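Local coordinates for fimbrial protein MyfA (Yersinia enterocolitica, PDB 5LND), which serves as the major pilus subunit of Myf fimbriae, assembling into a protease-resistant homomer that is probably a virulence factor of pathogenic strains, at residues F2-K7 with G103-Y108; G49-A54 with V59-N64; D71-D76 with A84-A89. One frame throughout, in Å; residues are numbered along the deposited sequence.

Contact 1. Residues F2-K7 with G103-Y108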
loop_
_atom_site.group_PDB
_atom_site.type_symbol
_atom_site.label_atom_id
_atom_site.label_comp_id
_atom_site.label_asym_id
_atom_site.label_seq_id
_atom_site.Cartn_x
_atom_site.Cartn_y
_atom_site.Cartn_z
ATOM N N PHE B 2 -24.090 26.961 1.677
ATOM C CA PHE B 2 -23.289 25.768 1.954
ATOM C C PHE B 2 -21.993 25.781 1.148
ATOM O O PHE B 2 -22.000 25.987 -0.072
ATOM C CB PHE B 2 -24.100 24.501 1.650
ATOM C CG PHE B 2 -23.260 23.286 1.287
ATOM C CD1 PHE B 2 -22.745 22.452 2.276
ATOM C CD2 PHE B 2 -23.024 22.955 -0.046
ATOM C CE1 PHE B 2 -21.985 21.340 1.944
ATOM C CE2 PHE B 2 -22.274 21.842 -0.375
ATOM C CZ PHE B 2 -21.753 21.036 0.618
ATOM N N SER B 3 -20.887 25.548 1.844
ATOM C CA SER B 3 -19.577 25.542 1.225
ATOM C C SER B 3 -18.704 24.548 1.959
ATOM O O SER B 3 -18.912 24.289 3.141
ATOM C CB SER B 3 -18.944 26.920 1.311
ATOM O OG SER B 3 -18.433 27.159 2.606
ATOM N N VAL B 4 -17.728 23.984 1.256
ATOM C CA VAL B 4 -16.762 23.069 1.862
ATOM C C VAL B 4 -15.368 23.480 1.412
ATOM O O VAL B 4 -15.193 23.917 0.283
ATOM C CB VAL B 4 -17.019 21.613 1.425
ATOM C CG1 VAL B 4 -16.065 20.659 2.111
ATOM C CG2 VAL B 4 -18.439 21.219 1.727
ATOM N N GLU B 5 -14.377 23.384 2.290
ATOM C CA GLU B 5 -12.996 23.469 1.826
ATOM C C GLU B 5 -12.174 22.331 2.384
ATOM O O GLU B 5 -12.213 22.060 3.575
ATOM C CB GLU B 5 -12.335 24.802 2.171
ATOM C CG GLU B 5 -10.824 24.847 1.834
ATOM C CD GLU B 5 -10.499 24.872 0.325
ATOM O OE1 GLU B 5 -10.938 23.976 -0.432
ATOM O OE2 GLU B 5 -9.766 25.791 -0.105
ATOM N N PHE B 6 -11.423 21.677 1.509
ATOM C CA PHE B 6 -10.604 20.538 1.885
ATOM C C PHE B 6 -9.229 20.650 1.229
ATOM O O PHE B 6 -9.111 20.630 0.005
ATOM C CB PHE B 6 -11.298 19.253 1.450
ATOM C CG PHE B 6 -10.600 18.007 1.895
ATOM C CD1 PHE B 6 -10.546 17.674 3.234
ATOM C CD2 PHE B 6 -10.019 17.158 0.973
ATOM C CE1 PHE B 6 -9.916 16.525 3.654
ATOM C CE2 PHE B 6 -9.393 16.001 1.383
ATOM C CZ PHE B 6 -9.342 15.687 2.728
ATOM N N LYS B 7 -8.193 20.776 2.051
ATOM C CA LYS B 7 -6.846 21.001 1.559
ATOM C C LYS B 7 -5.874 20.139 2.323
ATOM O O LYS B 7 -6.123 19.794 3.473
ATOM C CB LYS B 7 -6.445 22.462 1.746
ATOM C CG LYS B 7 -7.303 23.448 0.995
ATOM C CD LYS B 7 -6.649 24.818 0.928
ATOM C CE LYS B 7 -6.330 25.348 2.311
ATOM N NZ LYS B 7 -5.980 26.797 2.276
ATOM N N GLY B 103 -13.616 11.931 -1.199
ATOM C CA GLY B 103 -14.772 11.703 -0.362
ATOM C C GLY B 103 -15.918 12.624 -0.706
ATOM O O GLY B 103 -15.769 13.534 -1.521
ATOM N N ARG B 104 -17.066 12.379 -0.082
ATOM C CA ARG B 104 -18.254 13.194 -0.295
ATOM C C ARG B 104 -18.738 13.757 1.025
ATOM O O ARG B 104 -18.947 13.021 1.988
ATOM C CB ARG B 104 -19.367 12.366 -0.925
ATOM C CG ARG B 104 -20.684 13.103 -1.036
ATOM C CD ARG B 104 -21.698 12.310 -1.829
ATOM N NE ARG B 104 -22.215 11.174 -1.075
ATOM C CZ ARG B 104 -21.784 9.920 -1.204
ATOM N NH1 ARG B 104 -20.819 9.622 -2.066
ATOM N NH2 ARG B 104 -22.319 8.957 -0.470
ATOM N N VAL B 105 -18.904 15.069 1.068
ATOM C CA VAL B 105 -19.421 15.727 2.255
ATOM C C VAL B 105 -20.935 15.816 2.162
ATOM O O VAL B 105 -21.468 16.094 1.099
ATOM C CB VAL B 105 -18.821 17.122 2.416
ATOM C CG1 VAL B 105 -19.382 17.798 3.643
ATOM C CG2 VAL B 105 -17.323 17.012 2.541
ATOM N N GLU B 106 -21.622 15.562 3.272
ATOM C CA GLU B 106 -23.075 15.662 3.314
ATOM C C GLU B 106 -23.567 16.451 4.532
ATOM O O GLU B 106 -23.176 16.167 5.658
ATOM C CB GLU B 106 -23.693 14.267 3.334
ATOM C CG GLU B 106 -23.302 13.370 2.185
ATOM C CD GLU B 106 -23.884 11.985 2.334
ATOM O OE1 GLU B 106 -24.187 11.609 3.484
ATOM O OE2 GLU B 106 -24.047 11.279 1.315
ATOM N N GLU B 107 -24.429 17.435 4.297
ATOM C CA GLU B 107 -25.080 18.172 5.374
ATOM C C GLU B 107 -26.467 17.594 5.590
ATOM O O GLU B 107 -27.221 17.437 4.631
ATOM C CB GLU B 107 -25.218 19.643 4.994
ATOM C CG GLU B 107 -25.925 20.500 6.038
ATOM C CD GLU B 107 -26.236 21.908 5.548
ATOM O OE1 GLU B 107 -26.233 22.144 4.326
ATOM O OE2 GLU B 107 -26.490 22.784 6.391
ATOM N N TYR B 108 -26.817 17.290 6.840
ATOM C CA TYR B 108 -28.137 16.728 7.120
ATOM C C TYR B 108 -28.979 17.552 8.093
ATOM O O TYR B 108 -28.470 18.424 8.792
ATOM C CB TYR B 108 -28.053 15.253 7.547
ATOM C CG TYR B 108 -27.183 14.960 8.750
ATOM C CD1 TYR B 108 -27.627 15.213 10.039
ATOM C CD2 TYR B 108 -25.934 14.384 8.595
ATOM C CE1 TYR B 108 -26.841 14.928 11.132
ATOM C CE2 TYR B 108 -25.138 14.094 9.683
ATOM C CZ TYR B 108 -25.592 14.375 10.951
ATOM O OH TYR B 108 -24.803 14.091 12.046
#
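Val4 and Val105 are neighbours across the sandwich of two beta sheets, their CA atoms 7.8 Å apart; the two strands run in opposite senses, exchange no hydrogen bond and meet through side chains alone. Strand 3-8 belongs to the sheet with 22-30 and 81-88, strand 97-108 to the facing one. In both valines CG1 lies anti to the backbone N (chi1 -177° in Val4), so that both methyls of each meet a methyl of the other. The two side chains run antiparallel and overlap flank to flank, with Val4 CG1 3.9 Å from Val105 CG2 and Val4 CG2 4.0 Å from Val105 CG1. Short, branched and apolar, valine suits a place where two strands this close face each other across the core, and Leu27 and Met29 of strand 22-30 extend the patch. Phe2 and Glu107 pass in the same manner. Phe2 CD1 comes obliquely to within 4.1 Å of Glu107 OE1, the ring and the carboxylate turned only 20° from each other. The ring also packs on Trp38 and on Asn120 and Lys122 of strand 118-130, probably the complementing donor strand. Extended beyond CG, Glu107 delivers OE1 to Asn120 ND2, while its OE2 lies close to Asp31 OD2. Glu106 points the other way and forms a salt bridge with Arg104. The chemistry thus changes along the contact, from purely dispersive at the valines to mixed at Phe2, where an aromatic ring beside a buried carboxylate, with Asp31 near, might raise the proton affinity of Glu107, an effect that the hydrogen bond from Asn120 would oppose.

Contact 2. Residues G49-A54 with V59-N64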
loop_
_atom_site.group_PDB
_atom_site.type_symbol
_atom_site.label_atom_id
_atom_site.label_comp_id
_atom_site.label_asym_id
_atom_site.label_seq_id
_atom_site.Cartn_x
_atom_site.Cartn_y
_atom_site.Cartn_z
ATOM N N GLY B 49 -11.443 4.735 4.810
ATOM C CA GLY B 49 -10.922 5.896 5.507
ATOM C C GLY B 49 -9.438 6.113 5.263
ATOM O O GLY B 49 -8.704 6.490 6.176
ATOM N N GLN B 50 -8.984 5.879 4.036
ATOM C CA GLN B 50 -7.555 5.958 3.732
ATOM C C GLN B 50 -7.192 7.028 2.712
ATOM O O GLN B 50 -7.993 7.367 1.856
ATOM C CB GLN B 50 -7.041 4.611 3.222
ATOM C CG GLN B 50 -6.828 3.573 4.299
ATOM C CD GLN B 50 -8.075 2.785 4.588
ATOM O OE1 GLN B 50 -8.790 2.388 3.674
ATOM N NE2 GLN B 50 -8.349 2.554 5.868
ATOM N N MET B 51 -5.973 7.552 2.813
ATOM C CA MET B 51 -5.372 8.271 1.699
ATOM C C MET B 51 -4.546 7.259 0.894
ATOM O O MET B 51 -3.953 6.346 1.465
ATOM C CB MET B 51 -4.562 9.481 2.186
ATOM C CG MET B 51 -3.263 9.157 2.879
ATOM S SD MET B 51 -2.353 10.586 3.523
ATOM C CE MET B 51 -2.660 11.809 2.291
ATOM N N VAL B 52 -4.550 7.391 -0.429
ATOM C CA VAL B 52 -3.986 6.366 -1.304
ATOM C C VAL B 52 -3.023 6.959 -2.338
ATOM O O VAL B 52 -3.379 7.895 -3.059
ATOM C CB VAL B 52 -5.115 5.600 -2.029
ATOM C CG1 VAL B 52 -4.560 4.484 -2.887
ATOM C CG2 VAL B 52 -6.076 5.028 -1.036
ATOM N N SER B 53 -1.806 6.417 -2.418
ATOM C CA SER B 53 -0.806 6.925 -3.364
ATOM C C SER B 53 -0.912 6.288 -4.752
ATOM O O SER B 53 -1.691 5.371 -4.969
ATOM C CB SER B 53 0.607 6.750 -2.822
ATOM O OG SER B 53 0.965 5.392 -2.772
ATOM N N ALA B 54 -0.113 6.777 -5.695
ATOM C CA ALA B 54 -0.216 6.337 -7.084
ATOM C C ALA B 54 -0.055 4.845 -7.286
ATOM O O ALA B 54 -0.694 4.294 -8.176
ATOM C CB ALA B 54 0.754 7.084 -7.965
ATOM N N VAL B 59 -2.761 4.665 3.629
ATOM C CA VAL B 59 -2.485 5.125 4.992
ATOM C C VAL B 59 -3.780 5.546 5.671
ATOM O O VAL B 59 -4.507 6.378 5.141
ATOM C CB VAL B 59 -1.507 6.310 5.006
ATOM C CG1 VAL B 59 -1.195 6.727 6.438
ATOM C CG2 VAL B 59 -0.240 5.942 4.278
ATOM N N ASP B 60 -4.065 4.976 6.838
ATOM C CA ASP B 60 -5.287 5.305 7.561
ATOM C C ASP B 60 -5.349 6.774 7.942
ATOM O O ASP B 60 -4.323 7.389 8.229
ATOM C CB ASP B 60 -5.403 4.452 8.822
ATOM C CG ASP B 60 -5.565 2.987 8.512
ATOM O OD1 ASP B 60 -6.044 2.673 7.407
ATOM O OD2 ASP B 60 -5.213 2.152 9.370
ATOM N N LEU B 61 -6.557 7.332 7.932
ATOM C CA LEU B 61 -6.781 8.705 8.374
ATOM C C LEU B 61 -7.539 8.702 9.693
ATOM O O LEU B 61 -8.335 7.803 9.950
ATOM C CB LEU B 61 -7.550 9.484 7.319
ATOM C CG LEU B 61 -6.786 9.717 6.030
ATOM C CD1 LEU B 61 -7.655 10.515 5.070
ATOM C CD2 LEU B 61 -5.478 10.426 6.317
ATOM N N HIS B 62 -7.266 9.698 10.527
ATOM C CA HIS B 62 -7.913 9.832 11.822
ATOM C C HIS B 62 -8.253 11.286 12.061
ATOM O O HIS B 62 -7.584 12.183 11.555
ATOM C CB HIS B 62 -6.989 9.377 12.946
ATOM C CG HIS B 62 -6.378 8.036 12.724
ATOM N ND1 HIS B 62 -6.983 6.867 13.132
ATOM C CD2 HIS B 62 -5.213 7.675 12.141
ATOM C CE1 HIS B 62 -6.213 5.844 12.809
ATOM N NE2 HIS B 62 -5.134 6.308 12.203
ATOM N N THR B 63 -9.288 11.509 12.857
ATOM C CA THR B 63 -9.711 12.852 13.216
ATOM C C THR B 63 -10.231 12.833 14.646
ATOM O O THR B 63 -10.909 11.894 15.051
ATOM C CB THR B 63 -10.777 13.407 12.220
ATOM O OG1 THR B 63 -11.143 14.740 12.581
ATOM C CG2 THR B 63 -12.019 12.539 12.191
ATOM N N ASN B 64 -9.879 13.855 15.414
ATOM C CA ASN B 64 -10.334 13.959 16.789
ATOM C C ASN B 64 -11.571 14.836 16.890
ATOM O O ASN B 64 -12.069 15.096 17.981
ATOM C CB ASN B 64 -9.231 14.536 17.680
ATOM C CG ASN B 64 -8.062 13.587 17.863
ATOM O OD1 ASN B 64 -8.233 12.370 17.921
ATOM N ND2 ASN B 64 -6.858 14.145 17.955
#
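Val59 opens the pairing with Met51, an antiparallel hydrogen-bonded pair: Val59 N reaches Met51 O at 3.0 Å, and Met51 N returns the bond to Val59 O at the same length. The side chains lie alongside each other: with chi1 at 72°, Met51 CG sits between its backbone N and carbonyl carbon, 4.0 Å from Val59 CB. Asp60 faces Gln50 as the non-hydrogen-bonded pair, and here the polar ends take over, Gln50 NE2 meeting Asp60 OD1 at 2.8 Å from the anti side, 33° out of the carboxylate plane. Gln50 OE1 accepts from Arg58, so both ends of the amide are used. This is the hairpin of strands 37-52 and 58-60, at the margin of a sheet in the Ig-like sandwich. Leu61 N then bonds Gly49 O at 2.9 Å; Gly49 has a positive phi (100°), at which any CB would collide with the preceding carbonyl O, so glycine suits the place. The isobutyl group of Leu61 crosses Met51 at about a right angle, CD2 4.2 Å from SD, among Phe25, Phe101 and Trp73: flexible apolar chains suit this buried place. From His62 the backbone turns to Phe87, in strand 81-88 of the facing sheet.

Contact 3. Residues D71-D76 with A84-A89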
loop_
_atom_site.group_PDB
_atom_site.type_symbol
_atom_site.label_atom_id
_atom_site.label_comp_id
_atom_site.label_asym_id
_atom_site.label_seq_id
_atom_site.Cartn_x
_atom_site.Cartn_y
_atom_site.Cartn_z
ATOM N N ASP B 71 -18.155 3.084 8.303
ATOM C CA ASP B 71 -17.422 3.366 7.071
ATOM C C ASP B 71 -17.225 4.851 6.755
ATOM O O ASP B 71 -16.697 5.195 5.693
ATOM C CB ASP B 71 -18.116 2.698 5.886
ATOM C CG ASP B 71 -19.513 3.239 5.651
ATOM O OD1 ASP B 71 -20.058 3.914 6.542
ATOM O OD2 ASP B 71 -20.081 2.987 4.572
ATOM N N HIS B 72 -17.641 5.731 7.661
ATOM C CA HIS B 72 -17.560 7.168 7.390
ATOM C C HIS B 72 -17.525 7.970 8.668
ATOM O O HIS B 72 -17.809 7.453 9.745
ATOM C CB HIS B 72 -18.734 7.624 6.518
ATOM C CG HIS B 72 -20.064 7.565 7.206
ATOM N ND1 HIS B 72 -20.838 6.427 7.234
ATOM C CD2 HIS B 72 -20.758 8.508 7.889
ATOM C CE1 HIS B 72 -21.946 6.668 7.911
ATOM N NE2 HIS B 72 -21.923 7.923 8.321
ATOM N N TRP B 73 -17.162 9.238 8.546
ATOM C CA TRP B 73 -17.150 10.109 9.703
ATOM C C TRP B 73 -18.444 10.891 9.755
ATOM O O TRP B 73 -19.087 11.114 8.733
ATOM C CB TRP B 73 -15.958 11.062 9.681
ATOM C CG TRP B 73 -14.627 10.396 9.878
ATOM C CD1 TRP B 73 -14.043 10.055 11.060
ATOM C CD2 TRP B 73 -13.708 10.008 8.850
ATOM N NE1 TRP B 73 -12.818 9.478 10.829
ATOM C CE2 TRP B 73 -12.590 9.436 9.480
ATOM C CE3 TRP B 73 -13.727 10.091 7.457
ATOM C CZ2 TRP B 73 -11.494 8.947 8.759
ATOM C CZ3 TRP B 73 -12.647 9.609 6.749
ATOM C CH2 TRP B 73 -11.550 9.040 7.397
ATOM N N TRP B 74 -18.839 11.289 10.954
ATOM C CA TRP B 74 -20.049 12.074 11.121
ATOM C C TRP B 74 -19.938 12.895 12.387
ATOM O O TRP B 74 -19.109 12.622 13.252
ATOM C CB TRP B 74 -21.272 11.168 11.198
ATOM C CG TRP B 74 -21.302 10.327 12.424
ATOM C CD1 TRP B 74 -20.605 9.187 12.642
ATOM C CD2 TRP B 74 -22.087 10.550 13.603
ATOM N NE1 TRP B 74 -20.895 8.685 13.886
ATOM C CE2 TRP B 74 -21.806 9.502 14.495
ATOM C CE3 TRP B 74 -22.998 11.533 13.988
ATOM C CZ2 TRP B 74 -22.401 9.412 15.754
ATOM C CZ3 TRP B 74 -23.585 11.442 15.238
ATOM C CH2 TRP B 74 -23.289 10.387 16.102
ATOM N N ILE B 75 -20.783 13.904 12.489
ATOM C CA ILE B 75 -20.836 14.726 13.673
ATOM C C ILE B 75 -22.205 15.387 13.696
ATOM O O ILE B 75 -22.776 15.691 12.639
ATOM C CB ILE B 75 -19.692 15.775 13.678
ATOM C CG1 ILE B 75 -19.512 16.392 15.064
ATOM C CG2 ILE B 75 -19.930 16.845 12.633
ATOM C CD1 ILE B 75 -18.400 17.433 15.118
ATOM N N ASP B 76 -22.761 15.554 14.891
ATOM C CA ASP B 76 -23.939 16.393 15.049
ATOM C C ASP B 76 -23.473 17.766 15.506
ATOM O O ASP B 76 -23.197 17.971 16.689
ATOM C CB ASP B 76 -24.903 15.817 16.081
ATOM C CG ASP B 76 -25.659 14.610 15.585
ATOM O OD1 ASP B 76 -25.816 14.415 14.369
ATOM O OD2 ASP B 76 -26.107 13.851 16.455
ATOM N N ALA B 84 -12.187 20.244 10.786
ATOM C CA ALA B 84 -11.586 18.979 11.188
ATOM C C ALA B 84 -10.224 18.844 10.547
ATOM O O ALA B 84 -10.054 19.190 9.380
ATOM C CB ALA B 84 -12.464 17.819 10.798
ATOM N N THR B 85 -9.254 18.357 11.317
ATOM C CA THR B 85 -7.960 17.979 10.758
ATOM C C THR B 85 -7.865 16.460 10.722
ATOM O O THR B 85 -8.232 15.786 11.683
ATOM C CB THR B 85 -6.789 18.540 11.571
ATOM O OG1 THR B 85 -6.936 19.955 11.711
ATOM C CG2 THR B 85 -5.466 18.247 10.881
ATOM N N PHE B 86 -7.390 15.923 9.607
ATOM C CA PHE B 86 -7.168 14.495 9.506
ATOM C C PHE B 86 -5.678 14.233 9.608
ATOM O O PHE B 86 -4.892 14.751 8.811
ATOM C CB PHE B 86 -7.743 13.945 8.200
ATOM C CG PHE B 86 -9.236 14.067 8.104
ATOM C CD1 PHE B 86 -10.057 13.016 8.490
ATOM C CD2 PHE B 86 -9.822 15.240 7.631
ATOM C CE1 PHE B 86 -11.440 13.127 8.404
ATOM C CE2 PHE B 86 -11.205 15.363 7.546
ATOM C CZ PHE B 86 -12.011 14.303 7.933
ATOM N N PHE B 87 -5.295 13.442 10.601
ATOM C CA PHE B 87 -3.889 13.219 10.873
ATOM C C PHE B 87 -3.515 11.751 10.701
ATOM O O PHE B 87 -4.382 10.878 10.685
ATOM C CB PHE B 87 -3.547 13.692 12.284
ATOM C CG PHE B 87 -4.251 12.928 13.362
ATOM C CD1 PHE B 87 -3.722 11.745 13.849
ATOM C CD2 PHE B 87 -5.446 13.391 13.888
ATOM C CE1 PHE B 87 -4.370 11.041 14.826
ATOM C CE2 PHE B 87 -6.104 12.686 14.872
ATOM C CZ PHE B 87 -5.563 11.508 15.342
ATOM N N LEU B 88 -2.217 11.493 10.566
ATOM C CA LEU B 88 -1.696 10.136 10.534
ATOM C C LEU B 88 -1.282 9.771 11.954
ATOM O O LEU B 88 -0.775 10.615 12.682
ATOM C CB LEU B 88 -0.505 10.061 9.595
ATOM C CG LEU B 88 -0.729 10.625 8.202
ATOM C CD1 LEU B 88 0.487 10.379 7.338
ATOM C CD2 LEU B 88 -1.976 10.019 7.582
ATOM N N ALA B 89 -1.509 8.529 12.362
ATOM C CA ALA B 89 -1.191 8.145 13.730
ATOM C C ALA B 89 0.318 8.058 13.954
ATOM O O ALA B 89 1.085 7.725 13.050
ATOM C CB ALA B 89 -1.873 6.843 14.101
#
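His72 ND1 gives a hydrogen bond of 2.7 Å to Asp71 OD1, on the syn side but 34° out of the carboxylate plane, while staying close to the plane of the imidazole, just before Trp73, the residue that reaches Phe86. The bond lies at the start of strand 72-75, and a ring with a donor at its edge suits the carboxylate beside it. Next, the edge of Phe86 comes down on the face of the Trp73 indole: CE1 stands 3.8 Å above the plane, over its centre, and is 3.9 Å from Trp73 CD2. The six-membered ring of Trp73 and the ring of Phe86 have centroids 5.1 Å apart and planes 69° from each other, a T-shaped stack in which aromatic C-H meets the pi cloud. In each residue CG sits opposite the carbonyl carbon (chi1 -64° in Phe86), which carries both rings into the core between the two sheets. The broad indole also touches Phe101 and makes an edge-to-face pair with Trp68. Since strand 81-88 is bonded to 22-30 and strand 72-75 to 37-52, the pair bridges two sheets, as large aromatics do in the hydrophobic core of an Ig-like beta sandwich.

How the contacts relate
Along the chain, contacts 2 and 3 follow one another inside the long loop that contact 1 closes. Contacts 1 and 2 lie on opposite sides of the molecule's centre, their own centres about 17 Å apart, whereas contact 3 is about 12 Å from contact 1 and about 10 Å from contact 2, centre to centre. Strands 37-52, 72-75 and 97-108 share one sheet; strands 3-8 and 81-88 flank 22-30 in the other. Contacts 1 and 3 span the two sheets, while contact 2 is a hairpin whose continuation passes to the other sheet. Tyr108 OH joins contact 1 to Asp76, and His62 O joins contact 2 to Phe87 N. Together they frame the core of this self-complemented pilin domain.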